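Local coordinates for regulatory protein RecX (Lactobacillus reuteri, PDB 3D5L) that probably modulates the activity of RecA, the recombinase of bacterial DNA repair, at residues R76-I81 with K101-Q106; Y64-D69 with K86-P91. All blocks are in the same frame, centred on the assembly; numbering follows the deposited sequence.

Contact 1 of 2, residues R76-I81 with K101-Q106; sequences RTESDI and KLRGQQ
Ile81 lays its CG2 methyl against the CD1 methyl of Leu102, 3.8 Å away, and this branch-to-branch touch is the apolar half of the contact. Both residues are buried; the beta-branched isoleucine presents a methyl close to its own helix, while the longer leucine spans the remaining gap from the facing helix. The polar half lies nearer the surface. Arg103 NH2 donates to Glu78 OE1 at 2.8 Å, a salt bridge with an N-H...O angle of 154°. OE1 lies at the edge of the guanidinium, somewhat tilted out of its plane, while the donor meets OE1 from above the carboxylate, the two flat groups being turned 49° apart. Glu78 extends toward its partner with CG anti to the backbone N (chi1 167°), whereas Arg103 bends at chi3, which brings its NH2 to the acid. A long, flexible pair suits this place because the backbones are well separated, with the CA atoms of Glu78 and Arg103 8.9 Å apart. An alanine in place of Glu78 is likely to leave the Arg103 guanidinium without this carboxylate mate and freer to turn. Thr77 occupies the N-cap position of helix 78-87, and its backbone N donates to Asp80 OD2 at 3.0 Å; Gln106 has positive phi and closes a Schellman motif behind helix 92-104. The two side-chain pairs join the start of helix 78-87, which belongs to the first three-helix domain of RecX, to the end of helix 92-104. Helix 48-71 completes the core, Tyr70 touching Ile81 and Tyr64 touching Leu102, while the following loop brings Ile108 against both Ile81 and Arg103, and Asp110 of helix 110-124 accepts a hydrogen bond from the backbone N of Glu78.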
loop_
_atom_site.group_PDB
_atom_site.type_symbol
_atom_site.label_atom_id
_atom_site.label_comp_id
_atom_site.label_asym_id
_atom_site.label_seq_id
_atom_site.Cartn_x
_atom_site.Cartn_y
_atom_site.Cartn_z
ATOM N N ARG A 76 -1.989 -3.730 0.601
ATOM C CA ARG A 76 -1.391 -2.589 -0.098
ATOM C C ARG A 76 -0.695 -1.613 0.840
ATOM O O ARG A 76 -1.126 -1.428 1.977
ATOM C CB ARG A 76 -2.455 -1.763 -0.831
ATOM C CG ARG A 76 -3.557 -2.536 -1.510
ATOM C CD ARG A 76 -3.076 -3.275 -2.733
ATOM N NE ARG A 76 -4.199 -3.914 -3.398
ATOM C CZ ARG A 76 -4.099 -4.629 -4.509
ATOM N NH1 ARG A 76 -2.909 -4.804 -5.089
ATOM N NH2 ARG A 76 -5.190 -5.167 -5.039
ATOM N N THR A 77 0.354 -0.964 0.334
ATOM C CA THR A 77 1.091 0.051 1.087
ATOM C C THR A 77 0.434 1.367 0.695
ATOM O O THR A 77 -0.430 1.405 -0.192
ATOM C CB THR A 77 2.568 0.175 0.647
ATOM O OG1 THR A 77 2.610 0.478 -0.755
ATOM C CG2 THR A 77 3.341 -1.105 0.921
ATOM N N GLU A 78 0.855 2.445 1.340
ATOM C CA GLU A 78 0.316 3.756 1.028
ATOM C C GLU A 78 0.748 4.122 -0.389
ATOM O O GLU A 78 -0.043 4.626 -1.186
ATOM C CB GLU A 78 0.853 4.786 2.026
ATOM C CG GLU A 78 0.601 6.223 1.624
ATOM C CD GLU A 78 1.115 7.216 2.652
ATOM O OE1 GLU A 78 0.573 7.227 3.787
ATOM O OE2 GLU A 78 2.059 7.977 2.318
ATOM N N SER A 79 2.008 3.855 -0.707
ATOM C CA SER A 79 2.517 4.169 -2.031
ATOM C C SER A 79 1.811 3.359 -3.116
ATOM O O SER A 79 1.850 3.734 -4.283
ATOM C CB SER A 79 4.031 3.947 -2.102
ATOM O OG SER A 79 4.364 2.582 -1.970
ATOM N N ASP A 80 1.175 2.246 -2.743
ATOM C CA ASP A 80 0.438 1.456 -3.732
ATOM C C ASP A 80 -0.858 2.204 -4.027
ATOM O O ASP A 80 -1.300 2.283 -5.171
ATOM C CB ASP A 80 0.092 0.057 -3.209
ATOM C CG ASP A 80 1.284 -0.887 -3.200
ATOM O OD1 ASP A 80 2.227 -0.686 -4.006
ATOM O OD2 ASP A 80 1.261 -1.847 -2.395
ATOM N N ILE A 81 -1.462 2.754 -2.978
ATOM C CA ILE A 81 -2.700 3.505 -3.119
ATOM C C ILE A 81 -2.485 4.781 -3.937
ATOM O O ILE A 81 -3.283 5.096 -4.814
ATOM C CB ILE A 81 -3.260 3.881 -1.747
ATOM C CG1 ILE A 81 -3.526 2.612 -0.935
ATOM C CG2 ILE A 81 -4.523 4.720 -1.912
ATOM C CD1 ILE A 81 -4.486 1.643 -1.591
ATOM N N LYS A 101 -8.504 9.825 4.543
ATOM C CA LYS A 101 -9.753 9.151 4.852
ATOM C C LYS A 101 -9.566 7.648 4.999
ATOM O O LYS A 101 -10.132 7.033 5.902
ATOM C CB LYS A 101 -10.819 9.437 3.788
ATOM C CG LYS A 101 -12.103 8.645 4.035
ATOM C CD LYS A 101 -13.309 9.154 3.240
ATOM C CE LYS A 101 -14.570 8.396 3.687
ATOM N NZ LYS A 101 -15.824 8.837 2.999
ATOM N N LEU A 102 -8.777 7.049 4.112
ATOM C CA LEU A 102 -8.528 5.613 4.181
ATOM C C LEU A 102 -7.720 5.303 5.431
ATOM O O LEU A 102 -7.940 4.296 6.097
ATOM C CB LEU A 102 -7.749 5.144 2.950
ATOM C CG LEU A 102 -8.520 5.019 1.637
ATOM C CD1 LEU A 102 -7.519 4.878 0.494
ATOM C CD2 LEU A 102 -9.469 3.820 1.705
ATOM N N ARG A 103 -6.778 6.186 5.736
ATOM C CA ARG A 103 -5.918 6.031 6.898
ATOM C C ARG A 103 -6.779 6.105 8.163
ATOM O O ARG A 103 -6.638 5.289 9.078
ATOM C CB ARG A 103 -4.865 7.142 6.894
ATOM C CG ARG A 103 -3.572 6.802 7.602
ATOM C CD ARG A 103 -2.625 7.988 7.544
ATOM N NE ARG A 103 -1.948 8.139 6.256
ATOM C CZ ARG A 103 -1.763 9.308 5.648
ATOM N NH1 ARG A 103 -2.216 10.428 6.206
ATOM N NH2 ARG A 103 -1.102 9.364 4.496
ATOM N N GLY A 104 -7.680 7.080 8.196
ATOM C CA GLY A 104 -8.571 7.231 9.334
ATOM C C GLY A 104 -9.433 6.000 9.570
ATOM O O GLY A 104 -9.747 5.674 10.717
ATOM N N GLN A 105 -9.828 5.318 8.493
ATOM C CA GLN A 105 -10.643 4.107 8.608
ATOM C C GLN A 105 -9.702 2.921 8.735
ATOM O O GLN A 105 -10.128 1.763 8.776
ATOM C CB GLN A 105 -11.529 3.928 7.374
ATOM C CG GLN A 105 -12.558 5.033 7.147
ATOM C CD GLN A 105 -13.553 5.166 8.295
ATOM O OE1 GLN A 105 -13.217 5.658 9.375
ATOM N NE2 GLN A 105 -14.783 4.723 8.064
ATOM N N GLN A 106 -8.414 3.243 8.801
ATOM C CA GLN A 106 -7.339 2.268 8.907
ATOM C C GLN A 106 -7.471 1.111 7.926
ATOM O O GLN A 106 -7.447 -0.068 8.299
ATOM C CB GLN A 106 -7.215 1.730 10.335
ATOM C CG GLN A 106 -5.763 1.445 10.713
ATOM C CD GLN A 106 -4.852 2.661 10.491
ATOM O OE1 GLN A 106 -5.077 3.741 11.053
ATOM N NE2 GLN A 106 -3.823 2.488 9.664
#

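Contact 2 of 2, residues Y64-D69 with K86-P91; sequences YSRMLD and KEIDTP
The backbones approach most closely at Arg66 and Ile88, whose CA atoms remain 9.7 Å apart, so side chains alone bridge the gap between helix 48-71 and the end of helix 78-87. Ile88 does most of this work. With CG1 flanked by both the backbone N and C (chi1 65°), it directs CD1 toward the CE methyl of Met67 at 4.2 Å, and its CG2 methyl sits 4.1 Å from Arg66 NH2. Arg66 and Ile88 reach for each other from facing sides: CD1 stands over one face of the guanidinium, nearer its margin than its centre, and CG2 lies on that same face; the bend at chi3 turns the flat group to meet them. Both segments belong to the first three-helix domain of RecX, a helix-turn-helix relative. Helix 78-87 ends in a Schellman motif: Asp89, with positive phi, is its C-prime residue, Asp89 N returns to Lys86 O at 3.0 Å, and Thr90 N reaches back to Leu85 O. Unbranched, flexible methionine suits the inner position, where Met67 also touches Ile81, Lys84 and Leu85 of helix 78-87 and Leu102 of helix 92-104, while arginine can set its flat group over Ile88 and keep its charge near solvent.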
loop_
_atom_site.group_PDB
_atom_site.type_symbol
_atom_site.label_atom_id
_atom_site.label_comp_id
_atom_site.label_asym_id
_atom_site.label_seq_id
_atom_site.Cartn_x
_atom_site.Cartn_y
_atom_site.Cartn_z
ATOM N N TYR A 64 -12.744 7.058 -4.006
ATOM C CA TYR A 64 -12.618 6.419 -2.719
ATOM C C TYR A 64 -13.183 5.004 -2.812
ATOM O O TYR A 64 -12.549 4.052 -2.358
ATOM C CB TYR A 64 -13.378 7.222 -1.664
ATOM C CG TYR A 64 -13.271 6.616 -0.290
ATOM C CD1 TYR A 64 -12.068 6.671 0.425
ATOM C CD2 TYR A 64 -14.358 5.966 0.289
ATOM C CE1 TYR A 64 -11.950 6.090 1.691
ATOM C CE2 TYR A 64 -14.251 5.381 1.551
ATOM C CZ TYR A 64 -13.043 5.453 2.245
ATOM O OH TYR A 64 -12.955 4.918 3.506
ATOM N N SER A 65 -14.375 4.875 -3.399
ATOM C CA SER A 65 -15.034 3.572 -3.563
ATOM C C SER A 65 -14.137 2.610 -4.315
ATOM O O SER A 65 -14.003 1.448 -3.936
ATOM C CB SER A 65 -16.340 3.716 -4.349
ATOM O OG SER A 65 -17.242 4.564 -3.678
ATOM N N ARG A 66 -13.536 3.088 -5.400
ATOM C CA ARG A 66 -12.647 2.239 -6.185
ATOM C C ARG A 66 -11.404 1.807 -5.387
ATOM O O ARG A 66 -10.887 0.713 -5.604
ATOM C CB ARG A 66 -12.243 2.955 -7.465
ATOM C CG ARG A 66 -13.424 3.255 -8.368
ATOM C CD ARG A 66 -12.970 3.464 -9.795
ATOM N NE ARG A 66 -12.088 2.379 -10.220
ATOM C CZ ARG A 66 -11.559 2.279 -11.436
ATOM N NH1 ARG A 66 -11.832 3.201 -12.353
ATOM N NH2 ARG A 66 -10.738 1.279 -11.722
ATOM N N MET A 67 -10.910 2.651 -4.475
ATOM C CA MET A 67 -9.765 2.234 -3.675
ATOM C C MET A 67 -10.271 1.142 -2.716
ATOM O O MET A 67 -9.507 0.262 -2.326
ATOM C CB MET A 67 -9.154 3.405 -2.881
ATOM C CG MET A 67 -8.392 4.443 -3.728
ATOM S SD MET A 67 -7.170 3.692 -4.886
ATOM C CE MET A 67 -8.226 3.250 -6.317
ATOM N N LEU A 68 -11.559 1.196 -2.354
ATOM C CA LEU A 68 -12.138 0.179 -1.471
ATOM C C LEU A 68 -12.159 -1.170 -2.169
ATOM O O LEU A 68 -11.968 -2.199 -1.529
ATOM C CB LEU A 68 -13.572 0.538 -1.040
ATOM C CG LEU A 68 -13.727 1.743 -0.114
ATOM C CD1 LEU A 68 -15.151 1.777 0.441
ATOM C CD2 LEU A 68 -12.695 1.653 1.019
ATOM N N ASP A 69 -12.410 -1.165 -3.476
ATOM C CA ASP A 69 -12.420 -2.402 -4.255
ATOM C C ASP A 69 -10.966 -2.867 -4.456
ATOM O O ASP A 69 -10.679 -4.050 -4.444
ATOM C CB ASP A 69 -13.064 -2.190 -5.636
ATOM C CG ASP A 69 -14.522 -1.760 -5.556
ATOM O OD1 ASP A 69 -15.257 -2.275 -4.685
ATOM O OD2 ASP A 69 -14.946 -0.920 -6.390
ATOM N N LYS A 86 -3.086 7.639 -8.957
ATOM C CA LYS A 86 -2.422 8.284 -10.080
ATOM C C LYS A 86 -2.739 7.490 -11.350
ATOM O O LYS A 86 -3.025 8.071 -12.398
ATOM C CB LYS A 86 -0.905 8.333 -9.851
ATOM C CG LYS A 86 -0.458 9.336 -8.784
ATOM C CD LYS A 86 1.065 9.455 -8.710
ATOM C CE LYS A 86 1.496 10.812 -8.104
ATOM N NZ LYS A 86 2.165 10.716 -6.765
ATOM N N GLU A 87 -2.709 6.162 -11.250
ATOM C CA GLU A 87 -2.999 5.302 -12.398
ATOM C C GLU A 87 -4.372 5.572 -13.036
ATOM O O GLU A 87 -4.498 5.565 -14.262
ATOM C CB GLU A 87 -2.894 3.822 -11.994
ATOM C CG GLU A 87 -3.128 2.830 -13.134
ATOM C CD GLU A 87 -2.819 1.378 -12.743
ATOM O OE1 GLU A 87 -1.648 1.083 -12.404
ATOM O OE2 GLU A 87 -3.749 0.527 -12.784
ATOM N N ILE A 88 -5.400 5.805 -12.227
ATOM C CA ILE A 88 -6.723 6.064 -12.799
ATOM C C ILE A 88 -7.003 7.563 -12.902
ATOM O O ILE A 88 -8.150 8.012 -12.849
ATOM C CB ILE A 88 -7.856 5.367 -11.989
ATOM C CG1 ILE A 88 -7.960 5.960 -10.587
ATOM C CG2 ILE A 88 -7.581 3.873 -11.911
ATOM C CD1 ILE A 88 -9.176 5.464 -9.801
ATOM N N ASP A 89 -5.919 8.319 -13.051
ATOM C CA ASP A 89 -5.943 9.766 -13.185
ATOM C C ASP A 89 -6.885 10.499 -12.231
ATOM O O ASP A 89 -7.828 11.172 -12.647
ATOM C CB ASP A 89 -6.270 10.143 -14.630
ATOM C CG ASP A 89 -5.987 11.604 -14.922
ATOM O OD1 ASP A 89 -4.869 12.079 -14.603
ATOM O OD2 ASP A 89 -6.884 12.275 -15.474
ATOM N N THR A 90 -6.614 10.384 -10.942
ATOM C CA THR A 90 -7.433 11.050 -9.951
ATOM C C THR A 90 -6.906 12.470 -9.767
ATOM O O THR A 90 -5.692 12.689 -9.742
ATOM C CB THR A 90 -7.367 10.299 -8.608
ATOM O OG1 THR A 90 -7.828 8.956 -8.797
ATOM C CG2 THR A 90 -8.229 10.977 -7.564
ATOM N N PRO A 91 -7.811 13.464 -9.668
ATOM C CA PRO A 91 -7.332 14.836 -9.477
ATOM C C PRO A 91 -6.366 14.848 -8.290
ATOM O O PRO A 91 -6.619 14.207 -7.264
ATOM C CB PRO A 91 -8.618 15.602 -9.221
ATOM C CG PRO A 91 -9.569 14.902 -10.161
ATOM C CD PRO A 91 -9.265 13.445 -9.911
#

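How the contacts relate
From the N terminus, helix 48-71 supplies the first segment of contact 2 at 64-69, and helix 78-87 then begins at contact 1 with 76-81. The end of that helix, at 86-91, closes the loop of contact 2 across 16 intervening residues; helix 92-104 closes the 19-residue loop of contact 1 at 101-106. The segments alternate, so the two loops cross, sharing helix 78-87 with its start in contact 1 and its end in contact 2. Helices 48-71 and 92-104 also meet directly, Leu102 CD2 lying 3.4 Å from Tyr64 CE1, which completes a mutually packed trio of helices.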